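Local coordinates for halogenase (PDB 3E1T), which probably chlorinates a precursor of the myxobacterial natural product chondrochloren, using bound flavin-adenine dinucleotide as its cofactor, at residues A[181-186]-A[286-291]; A[357-362]-A[463-468]. All blocks are in the same frame, centred on the assembly; numbering follows the deposited sequence.

Contact 1. Residues A[181-186]-A[286-291]; sequences RVYSRF and YSYCNT
The guanidinium of Arg181 lies flat on the ring of Tyr288, its plane 4° from that of the ring and its centre 3.7 Å from the ring centre, a stacked cation-pi pair across two short antiparallel strands, 181-183 and 288-290. These are an outer and the middle strand of a small three-stranded sheet in this FAD-dependent halogenase. CG of Arg181 stands anti to the backbone N (chi1 171°), and the chain then bends at chi3 (-73°), which brings NE over the centre of the ring. CD also makes a CH-pi contact, 3.9 Å from the Tyr288 ring centroid. Further bonds hold both groups in place: Tyr288 OH to the carbonyl of Asp303, Arg181 NH2 to that of Asn170. Arg181 and Asn290 face each other as a non-hydrogen-bonded pair, and a water in the guanidinium plane, accepting from Arg181 NH2 and Asn290 ND2, bridges them; Asn290 ND2 also bonds to the carbonyl of Ala305. On the same face the side chains of Tyr183 and Tyr288 run side by side, their rings steeply turned against each other, with Tyr183 CD1 3.9 Å from Tyr288 CB. Val182 and Cys289, the hydrogen-bonded pair, exchange two backbone bonds, Val182 N to Cys289 O at 2.8 Å and Cys289 N to Val182 O at 2.9 Å. Past the strand end Ser184 N still reaches Ser287 O at 3.1 Å.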
loop_
_atom_site.group_PDB
_atom_site.type_symbol
_atom_site.label_atom_id
_atom_site.label_comp_id
_atom_site.label_asym_id
_atom_site.label_seq_id
_atom_site.Cartn_x
_atom_site.Cartn_y
_atom_site.Cartn_z
ATOM N N ARG A 181 10.905 -9.379 -8.948
ATOM C CA ARG A 181 9.600 -9.275 -8.299
ATOM C C ARG A 181 9.000 -10.692 -8.223
ATOM O O ARG A 181 8.977 -11.418 -9.217
ATOM C CB ARG A 181 8.703 -8.304 -9.066
ATOM C CG ARG A 181 7.278 -8.280 -8.604
ATOM C CD ARG A 181 6.429 -7.475 -9.550
ATOM N NE ARG A 181 6.691 -6.045 -9.401
ATOM C CZ ARG A 181 5.936 -5.093 -9.931
ATOM N NH1 ARG A 181 4.870 -5.408 -10.661
ATOM N NH2 ARG A 181 6.245 -3.825 -9.733
ATOM N N VAL A 182 8.575 -11.081 -7.026
ATOM C CA VAL A 182 8.014 -12.410 -6.767
ATOM C C VAL A 182 6.556 -12.239 -6.311
ATOM O O VAL A 182 6.305 -11.574 -5.326
ATOM C CB VAL A 182 8.851 -13.147 -5.672
ATOM C CG1 VAL A 182 8.200 -14.451 -5.241
ATOM C CG2 VAL A 182 10.292 -13.426 -6.188
ATOM N N TYR A 183 5.614 -12.808 -7.061
ATOM C CA TYR A 183 4.195 -12.698 -6.751
ATOM C C TYR A 183 3.748 -13.658 -5.647
ATOM O O TYR A 183 4.198 -14.797 -5.586
ATOM C CB TYR A 183 3.347 -12.878 -8.027
ATOM C CG TYR A 183 3.639 -11.817 -9.054
ATOM C CD1 TYR A 183 2.946 -10.607 -9.043
ATOM C CD2 TYR A 183 4.635 -12.003 -10.017
ATOM C CE1 TYR A 183 3.220 -9.606 -9.981
ATOM C CE2 TYR A 183 4.915 -11.001 -10.967
ATOM C CZ TYR A 183 4.204 -9.810 -10.931
ATOM O OH TYR A 183 4.457 -8.818 -11.848
ATOM N N SER A 184 2.888 -13.163 -4.762
ATOM C CA SER A 184 2.227 -13.983 -3.753
ATOM C C SER A 184 1.160 -14.840 -4.392
ATOM O O SER A 184 0.350 -14.338 -5.167
ATOM C CB SER A 184 1.547 -13.097 -2.721
ATOM O OG SER A 184 0.663 -13.867 -1.905
ATOM N N ARG A 185 1.133 -16.122 -4.038
ATOM C CA ARG A 185 0.059 -17.005 -4.510
ATOM C C ARG A 185 -1.240 -16.876 -3.685
ATOM O O ARG A 185 -2.320 -17.260 -4.138
ATOM C CB ARG A 185 0.546 -18.455 -4.574
ATOM C CG ARG A 185 1.688 -18.627 -5.554
ATOM C CD ARG A 185 2.086 -20.088 -5.771
ATOM N NE ARG A 185 3.539 -20.206 -5.939
ATOM C CZ ARG A 185 4.220 -19.899 -7.045
ATOM N NH1 ARG A 185 3.598 -19.449 -8.133
ATOM N NH2 ARG A 185 5.543 -20.042 -7.061
ATOM N N PHE A 186 -1.135 -16.314 -2.488
ATOM C CA PHE A 186 -2.302 -16.120 -1.628
ATOM C C PHE A 186 -3.203 -14.990 -2.110
ATOM O O PHE A 186 -4.403 -15.173 -2.242
ATOM C CB PHE A 186 -1.885 -15.862 -0.180
ATOM C CG PHE A 186 -3.038 -15.936 0.796
ATOM C CD1 PHE A 186 -3.445 -17.162 1.311
ATOM C CD2 PHE A 186 -3.732 -14.784 1.167
ATOM C CE1 PHE A 186 -4.526 -17.239 2.198
ATOM C CE2 PHE A 186 -4.814 -14.842 2.041
ATOM C CZ PHE A 186 -5.210 -16.080 2.564
ATOM N N TYR A 286 -1.242 -7.473 -8.249
ATOM C CA TYR A 286 -0.717 -6.393 -7.427
ATOM C C TYR A 286 0.028 -6.852 -6.180
ATOM O O TYR A 286 0.683 -6.028 -5.530
ATOM C CB TYR A 286 -1.842 -5.426 -7.023
ATOM C CG TYR A 286 -3.012 -6.073 -6.282
ATOM C CD1 TYR A 286 -2.852 -6.625 -5.004
ATOM C CD2 TYR A 286 -4.280 -6.110 -6.859
ATOM C CE1 TYR A 286 -3.942 -7.216 -4.323
ATOM C CE2 TYR A 286 -5.372 -6.688 -6.189
ATOM C CZ TYR A 286 -5.196 -7.239 -4.934
ATOM O OH TYR A 286 -6.286 -7.786 -4.279
ATOM N N SER A 287 -0.061 -8.133 -5.825
ATOM C CA SER A 287 0.593 -8.601 -4.585
ATOM C C SER A 287 1.940 -9.265 -4.867
ATOM O O SER A 287 1.993 -10.266 -5.556
ATOM C CB SER A 287 -0.294 -9.563 -3.798
ATOM O OG SER A 287 0.271 -9.798 -2.501
ATOM N N TYR A 288 3.016 -8.701 -4.330
ATOM C CA TYR A 288 4.376 -9.156 -4.673
ATOM C C TYR A 288 5.391 -8.567 -3.717
ATOM O O TYR A 288 5.093 -7.627 -2.985
ATOM C CB TYR A 288 4.755 -8.763 -6.119
ATOM C CG TYR A 288 4.537 -7.304 -6.412
ATOM C CD1 TYR A 288 5.409 -6.341 -5.924
ATOM C CD2 TYR A 288 3.433 -6.881 -7.169
ATOM C CE1 TYR A 288 5.200 -4.987 -6.169
ATOM C CE2 TYR A 288 3.217 -5.526 -7.421
ATOM C CZ TYR A 288 4.108 -4.589 -6.905
ATOM O OH TYR A 288 3.904 -3.248 -7.127
ATOM N N CYS A 289 6.590 -9.129 -3.741
ATOM C CA CYS A 289 7.717 -8.590 -3.004
ATOM C C CYS A 289 8.946 -8.806 -3.877
ATOM O O CYS A 289 9.018 -9.768 -4.637
ATOM C CB CYS A 289 7.875 -9.286 -1.651
ATOM S SG CYS A 289 9.086 -8.539 -0.508
ATOM N N ASN A 290 9.907 -7.894 -3.778
ATOM C CA ASN A 290 11.163 -8.035 -4.498
ATOM C C ASN A 290 12.209 -8.799 -3.698
ATOM O O ASN A 290 12.219 -8.742 -2.467
ATOM C CB ASN A 290 11.673 -6.656 -4.925
ATOM C CG ASN A 290 11.142 -6.242 -6.288
ATOM O OD1 ASN A 290 11.819 -6.420 -7.295
ATOM N ND2 ASN A 290 9.907 -5.713 -6.332
ATOM N N THR A 291 13.089 -9.526 -4.394
ATOM C CA THR A 291 14.176 -10.277 -3.736
ATOM C C THR A 291 15.202 -9.376 -3.061
ATOM O O THR A 291 15.966 -9.827 -2.198
ATOM C CB THR A 291 14.914 -11.242 -4.706
ATOM O OG1 THR A 291 15.304 -10.530 -5.882
ATOM C CG2 THR A 291 13.995 -12.399 -5.111
HETATM O O HOH W 1 8.942 -4.065 -8.679
HETATM O O HOH W 2 -0.132 -11.735 -6.970
#

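Contact 2. Residues A[357-362]-A[463-468]; sequences NFYQFL and QGFTRE
Tyr359, on helix 340-368, sends its hydroxyl to the backbone carbonyl of Gln463 in the loop that leads into helix 467-477, so the contact is a helix-to-loop junction carried mainly by one tyrosine. The polar part is a short hydrogen bond, Tyr359 OH to Gln463 O at 2.6 Å, in which Tyr359 donates. The acceptor lies in the plane of the tyrosine ring, at its edge, while the hydroxyl is tilted 33° from the carbonyl plane. Tyr359 OH is also hydrogen-bonded to Ser184 OG, so two partners grip it. CB of Tyr359 points toward the loop, and CG, anti to the backbone N (chi1 -165°), carries the ring out from the helix to Gln463 and Phe465. The apolar part is an oblique aromatic pair: the rings of Tyr359 and Phe465 have centroids 5.3 Å apart and planes at 42°, touching closely where Tyr359 CE1 meets Phe465 CE2 at 3.3 Å. Phe187 adds an edge-to-face ring contact to Tyr359. A phenylalanine in place of Tyr359 would probably leave the Gln463 carbonyl and the Ser184 hydroxyl each without this partner, and so weaken the tie between helix and loop. The backbone supplies the third element: Gly464 has a positive phi, and a CB on it would collide with the Gln463 carbonyl oxygen and lie only 3.1 Å from Tyr359 OH.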
loop_
_atom_site.group_PDB
_atom_site.type_symbol
_atom_site.label_atom_id
_atom_site.label_comp_id
_atom_site.label_asym_id
_atom_site.label_seq_id
_atom_site.Cartn_x
_atom_site.Cartn_y
_atom_site.Cartn_z
ATOM N N ASN A 357 4.620 -7.871 8.799
ATOM C CA ASN A 357 3.561 -7.702 9.792
ATOM C C ASN A 357 2.173 -7.616 9.154
ATOM O O ASN A 357 1.233 -8.266 9.609
ATOM C CB ASN A 357 3.822 -6.459 10.645
ATOM C CG ASN A 357 4.868 -6.701 11.734
ATOM O OD1 ASN A 357 5.337 -7.807 11.910
ATOM N ND2 ASN A 357 5.234 -5.652 12.455
ATOM N N PHE A 358 2.048 -6.812 8.108
ATOM C CA PHE A 358 0.784 -6.709 7.382
ATOM C C PHE A 358 0.458 -7.975 6.597
ATOM O O PHE A 358 -0.701 -8.410 6.580
ATOM C CB PHE A 358 0.771 -5.487 6.468
ATOM C CG PHE A 358 0.350 -4.224 7.155
ATOM C CD1 PHE A 358 -1.014 -3.931 7.318
ATOM C CD2 PHE A 358 1.293 -3.332 7.648
ATOM C CE1 PHE A 358 -1.430 -2.771 7.959
ATOM C CE2 PHE A 358 0.887 -2.159 8.294
ATOM C CZ PHE A 358 -0.480 -1.869 8.436
ATOM N N TYR A 359 1.459 -8.549 5.929
ATOM C CA TYR A 359 1.268 -9.778 5.168
ATOM C C TYR A 359 0.687 -10.875 6.059
ATOM O O TYR A 359 -0.328 -11.481 5.732
ATOM C CB TYR A 359 2.581 -10.268 4.518
ATOM C CG TYR A 359 2.342 -11.330 3.434
ATOM C CD1 TYR A 359 2.278 -10.971 2.093
ATOM C CD2 TYR A 359 2.142 -12.679 3.761
ATOM C CE1 TYR A 359 2.047 -11.915 1.102
ATOM C CE2 TYR A 359 1.911 -13.640 2.767
ATOM C CZ TYR A 359 1.861 -13.243 1.439
ATOM O OH TYR A 359 1.635 -14.155 0.430
ATOM N N GLN A 360 1.354 -11.109 7.179
ATOM C CA GLN A 360 0.983 -12.142 8.123
ATOM C C GLN A 360 -0.414 -11.931 8.653
ATOM O O GLN A 360 -1.207 -12.869 8.699
ATOM C CB GLN A 360 1.978 -12.175 9.282
ATOM C CG GLN A 360 3.266 -12.834 8.904
ATOM C CD GLN A 360 3.092 -14.318 8.757
ATOM O OE1 GLN A 360 3.023 -15.039 9.755
ATOM N NE2 GLN A 360 3.010 -14.792 7.523
ATOM N N PHE A 361 -0.715 -10.700 9.047
ATOM C CA PHE A 361 -2.016 -10.404 9.609
ATOM C C PHE A 361 -3.135 -10.526 8.580
ATOM O O PHE A 361 -4.245 -10.952 8.925
ATOM C CB PHE A 361 -2.029 -9.020 10.241
ATOM C CG PHE A 361 -3.376 -8.613 10.759
ATOM C CD1 PHE A 361 -3.922 -9.240 11.882
ATOM C CD2 PHE A 361 -4.107 -7.632 10.121
ATOM C CE1 PHE A 361 -5.179 -8.880 12.353
ATOM C CE2 PHE A 361 -5.361 -7.266 10.586
ATOM C CZ PHE A 361 -5.894 -7.887 11.709
ATOM N N LEU A 362 -2.861 -10.135 7.331
ATOM C CA LEU A 362 -3.891 -10.183 6.292
ATOM C C LEU A 362 -4.232 -11.606 5.863
ATOM O O LEU A 362 -5.379 -11.862 5.518
ATOM C CB LEU A 362 -3.535 -9.329 5.075
ATOM C CG LEU A 362 -3.449 -7.794 5.212
ATOM C CD1 LEU A 362 -3.558 -7.180 3.822
ATOM C CD2 LEU A 362 -4.477 -7.175 6.125
ATOM N N GLN A 463 2.725 -17.264 3.822
ATOM C CA GLN A 463 2.001 -18.197 2.961
ATOM C C GLN A 463 1.756 -17.632 1.568
ATOM O O GLN A 463 1.216 -16.533 1.420
ATOM C CB GLN A 463 0.658 -18.602 3.579
ATOM C CG GLN A 463 -0.013 -19.770 2.850
ATOM C CD GLN A 463 -1.302 -20.191 3.500
ATOM O OE1 GLN A 463 -1.342 -20.455 4.697
ATOM N NE2 GLN A 463 -2.371 -20.227 2.721
ATOM N N GLY A 464 2.148 -18.400 0.559
ATOM C CA GLY A 464 1.960 -18.006 -0.838
ATOM C C GLY A 464 3.249 -17.573 -1.519
ATOM O O GLY A 464 3.246 -17.270 -2.717
ATOM N N PHE A 465 4.345 -17.562 -0.757
ATOM C CA PHE A 465 5.665 -17.186 -1.286
ATOM C C PHE A 465 6.666 -18.330 -1.408
ATOM O O PHE A 465 6.699 -19.253 -0.585
ATOM C CB PHE A 465 6.311 -16.078 -0.447
ATOM C CG PHE A 465 5.959 -14.701 -0.897
ATOM C CD1 PHE A 465 6.361 -14.242 -2.148
ATOM C CD2 PHE A 465 5.226 -13.861 -0.076
ATOM C CE1 PHE A 465 6.028 -12.960 -2.576
ATOM C CE2 PHE A 465 4.903 -12.572 -0.488
ATOM C CZ PHE A 465 5.289 -12.125 -1.744
ATOM N N THR A 466 7.494 -18.211 -2.444
ATOM C CA THR A 466 8.652 -19.058 -2.698
ATOM C C THR A 466 9.623 -19.033 -1.489
ATOM O O THR A 466 9.451 -18.223 -0.584
ATOM C CB THR A 466 9.338 -18.561 -3.978
ATOM O OG1 THR A 466 10.232 -19.560 -4.475
ATOM C CG2 THR A 466 10.106 -17.271 -3.713
ATOM N N ARG A 467 10.633 -19.905 -1.470
ATOM C CA ARG A 467 11.546 -19.994 -0.307
ATOM C C ARG A 467 12.421 -18.757 -0.095
ATOM O O ARG A 467 12.751 -18.413 1.057
ATOM C CB ARG A 467 12.467 -21.217 -0.394
ATOM C CG ARG A 467 13.592 -21.079 -1.432
ATOM C CD ARG A 467 14.968 -21.377 -0.825
ATOM N NE ARG A 467 16.057 -20.905 -1.686
ATOM C CZ ARG A 467 16.798 -19.819 -1.455
ATOM N NH1 ARG A 467 16.588 -19.068 -0.375
ATOM N NH2 ARG A 467 17.763 -19.483 -2.304
ATOM N N GLU A 468 12.827 -18.133 -1.205
ATOM C CA GLU A 468 13.732 -16.981 -1.174
ATOM C C GLU A 468 13.108 -15.792 -0.445
ATOM O O GLU A 468 13.728 -15.233 0.452
ATOM C CB GLU A 468 14.192 -16.584 -2.586
ATOM C CG GLU A 468 15.302 -15.512 -2.594
ATOM C CD GLU A 468 15.951 -15.300 -3.970
ATOM O OE1 GLU A 468 15.359 -15.710 -4.996
ATOM O OE2 GLU A 468 17.064 -14.719 -4.021
#

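Contacts 1 and 2 are neighbours, their centres about 9 Å apart, and they meet directly along segment 181-186. The hydrogen bond between Ser184 OG and Tyr359 OH, 2.5 Å long, joins the end of the small sheet to helix 340-368. Next to it, Arg185 N is 2.7 Å from Gly464 O, probably a backbone bond to the loop before helix 467-477. Val182 O also packs against Phe465 CE1. Contact 1 is the nearer to the cofactor: the side chain of Tyr288 is about 8 Å from FAD, that of Tyr359 about 13 Å. Segment 181-186 thus links the helix and loop of contact 2 to the strand that carries Tyr288.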